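Local coordinates for protein teicoplanin pseudoaglycone deacetylases Orf2 (Actinoplanes teichomyceticus, PDB 3DFF) that is a zinc-dependent deacetylase of the PIG-L family, probably removing the acetyl group from a teicoplanin pseudoaglycone by hydrolysing an N-acetyl amide bond during antibiotic biosynthesis, at residues H92-D97 / A137-S142. Numbering follows the deposited sequence.
Sequences HGRFLD and ADDIRS
Arg94 grips Asp139 side-on, and this salt bridge ties the loop after strand 89-92 to helix 126-147 in the α/β fold of the PIG-L deacetylases, where a largely parallel sheet is packed against helices. The Arg94 side chain runs over its neighbour Phe95 to get there. From CB, a chi1 of 71° tucks CG in between the N and C branches of the backbone, which sets CG above the centre of the Phe95 ring, 3.8 Å from its plane. From CG the chain is extended; CD passes Asp139 OD2 at 3.6 Å. Arg94 NE donates to Asp139 OD2 at 2.8 Å, from the syn side but tilted out of the carboxylate plane, on a bent path. One face of the guanidinium lies over Phe95 CZ, 3.3 Å from the plane and displaced toward the rim. At the tip, Arg94 NH2 gives the straighter bond, 3.1 Å to Asp139 OD1 with an N-H...O angle of 168°. The acceptor lies in the guanidinium plane; the two flat groups are turned 54° apart, and the nitrogen stands above the carboxylate plane. NH2 also forms a salt bridge with Glu135, one turn earlier on the helix, so two carboxylates share this cation. Phe95 is buried among Tyr41, Leu132 and Val136, with CE2 3.4 Å from Asp139 OD2. The same loop continues to Asp97, seen to bind zinc in a crystal of this protein, though none sits on it here. A water completes the link, donating to Asp139 OD2 at 2.7 Å and accepting from the backbone N of Arg94.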
loop_
_atom_site.group_PDB
_atom_site.type_symbol
_atom_site.label_atom_id
_atom_site.label_comp_id
_atom_site.label_asym_id
_atom_site.label_seq_id
_atom_site.Cartn_x
_atom_site.Cartn_y
_atom_site.Cartn_z
ATOM N N HIS A 92 0.069 10.908 -7.165
ATOM C CA HIS A 92 0.079 9.658 -7.917
ATOM C C HIS A 92 1.385 9.453 -8.683
ATOM O O HIS A 92 1.707 10.210 -9.613
ATOM C CB HIS A 92 -1.130 9.602 -8.846
ATOM C CG HIS A 92 -2.438 9.484 -8.123
ATOM N ND1 HIS A 92 -3.637 9.878 -8.671
ATOM C CD2 HIS A 92 -2.724 9.019 -6.883
ATOM C CE1 HIS A 92 -4.612 9.632 -7.808
ATOM N NE2 HIS A 92 -4.079 9.129 -6.709
ATOM N N GLY A 93 2.132 8.426 -8.291
ATOM C CA GLY A 93 3.455 8.135 -8.845
ATOM C C GLY A 93 3.418 7.557 -10.252
ATOM O O GLY A 93 2.328 7.315 -10.805
ATOM N N ARG A 94 4.615 7.328 -10.798
ATOM C CA ARG A 94 4.818 6.987 -12.201
ATOM C C ARG A 94 5.015 5.491 -12.454
ATOM O O ARG A 94 5.107 5.069 -13.605
ATOM C CB ARG A 94 6.077 7.719 -12.719
ATOM C CG ARG A 94 7.376 7.186 -12.170
ATOM C CD ARG A 94 8.558 7.943 -12.781
ATOM N NE ARG A 94 9.763 7.814 -11.982
ATOM C CZ ARG A 94 10.785 7.009 -12.244
ATOM N NH1 ARG A 94 10.783 6.197 -13.306
ATOM N NH2 ARG A 94 11.823 7.027 -11.422
ATOM N N PHE A 95 5.083 4.681 -11.401
ATOM C CA PHE A 95 5.496 3.287 -11.574
ATOM C C PHE A 95 4.346 2.387 -11.945
ATOM O O PHE A 95 3.243 2.560 -11.442
ATOM C CB PHE A 95 6.200 2.784 -10.312
ATOM C CG PHE A 95 7.423 3.584 -9.996
ATOM C CD1 PHE A 95 8.624 3.317 -10.640
ATOM C CD2 PHE A 95 7.340 4.680 -9.131
ATOM C CE1 PHE A 95 9.755 4.112 -10.397
ATOM C CE2 PHE A 95 8.464 5.491 -8.890
ATOM C CZ PHE A 95 9.670 5.184 -9.493
ATOM N N LEU A 96 4.630 1.418 -12.817
ATOM C CA LEU A 96 3.586 0.523 -13.285
ATOM C C LEU A 96 3.336 -0.611 -12.300
ATOM O O LEU A 96 4.268 -1.320 -11.906
ATOM C CB LEU A 96 4.004 -0.093 -14.627
ATOM C CG LEU A 96 3.997 0.846 -15.829
ATOM C CD1 LEU A 96 4.520 0.086 -17.054
ATOM C CD2 LEU A 96 2.648 1.397 -16.109
ATOM N N ASP A 97 2.059 -0.818 -11.982
ATOM C CA ASP A 97 1.649 -1.989 -11.215
ATOM C C ASP A 97 2.253 -3.261 -11.829
ATOM O O ASP A 97 2.403 -3.346 -13.038
ATOM C CB ASP A 97 0.135 -2.121 -11.212
ATOM C CG ASP A 97 -0.328 -3.218 -10.268
ATOM O OD1 ASP A 97 -0.129 -4.424 -10.558
ATOM O OD2 ASP A 97 -0.834 -2.877 -9.208
ATOM N N ALA A 137 13.161 4.587 -4.880
ATOM C CA ALA A 137 13.897 5.298 -3.831
ATOM C C ALA A 137 14.261 6.718 -4.287
ATOM O O ALA A 137 14.162 7.659 -3.507
ATOM C CB ALA A 137 15.124 4.528 -3.442
ATOM N N ASP A 138 14.650 6.861 -5.557
ATOM C CA ASP A 138 14.968 8.185 -6.126
ATOM C C ASP A 138 13.766 9.110 -6.014
ATOM O O ASP A 138 13.878 10.259 -5.557
ATOM C CB ASP A 138 15.379 8.082 -7.604
ATOM C CG ASP A 138 16.759 7.476 -7.812
ATOM O OD1 ASP A 138 17.483 7.204 -6.830
ATOM O OD2 ASP A 138 17.135 7.267 -8.997
ATOM N N ASP A 139 12.606 8.627 -6.465
ATOM C CA ASP A 139 11.380 9.410 -6.425
ATOM C C ASP A 139 10.957 9.763 -4.997
ATOM O O ASP A 139 10.519 10.885 -4.733
ATOM C CB ASP A 139 10.250 8.686 -7.170
ATOM C CG ASP A 139 10.367 8.836 -8.673
ATOM O OD1 ASP A 139 11.482 9.088 -9.163
ATOM O OD2 ASP A 139 9.340 8.726 -9.355
ATOM N N ILE A 140 11.102 8.823 -4.073
ATOM C CA ILE A 140 10.775 9.110 -2.677
ATOM C C ILE A 140 11.713 10.164 -2.103
ATOM O O ILE A 140 11.246 11.054 -1.388
ATOM C CB ILE A 140 10.742 7.846 -1.786
ATOM C CG1 ILE A 140 9.645 6.888 -2.267
ATOM C CG2 ILE A 140 10.485 8.233 -0.316
ATOM C CD1 ILE A 140 9.759 5.487 -1.637
ATOM N N ARG A 141 13.002 10.080 -2.436
ATOM C CA ARG A 141 13.970 11.098 -1.989
ATOM C C ARG A 141 13.579 12.480 -2.482
ATOM O O ARG A 141 13.613 13.448 -1.716
ATOM C CB ARG A 141 15.379 10.736 -2.436
ATOM C CG ARG A 141 16.082 9.793 -1.450
ATOM C CD ARG A 141 17.569 9.669 -1.739
ATOM N NE ARG A 141 17.802 9.059 -3.047
ATOM C CZ ARG A 141 17.856 7.746 -3.262
ATOM N NH1 ARG A 141 17.743 6.887 -2.257
ATOM N NH2 ARG A 141 18.053 7.287 -4.484
ATOM N N SER A 142 13.149 12.558 -3.739
ATOM C CA SER A 142 12.706 13.819 -4.333
ATOM C C SER A 142 11.498 14.372 -3.595
ATOM O O SER A 142 11.454 15.558 -3.276
ATOM C CB SER A 142 12.407 13.638 -5.822
ATOM O OG SER A 142 13.590 13.260 -6.497
HETATM O O HOH W 1 6.659 8.573 -8.893
#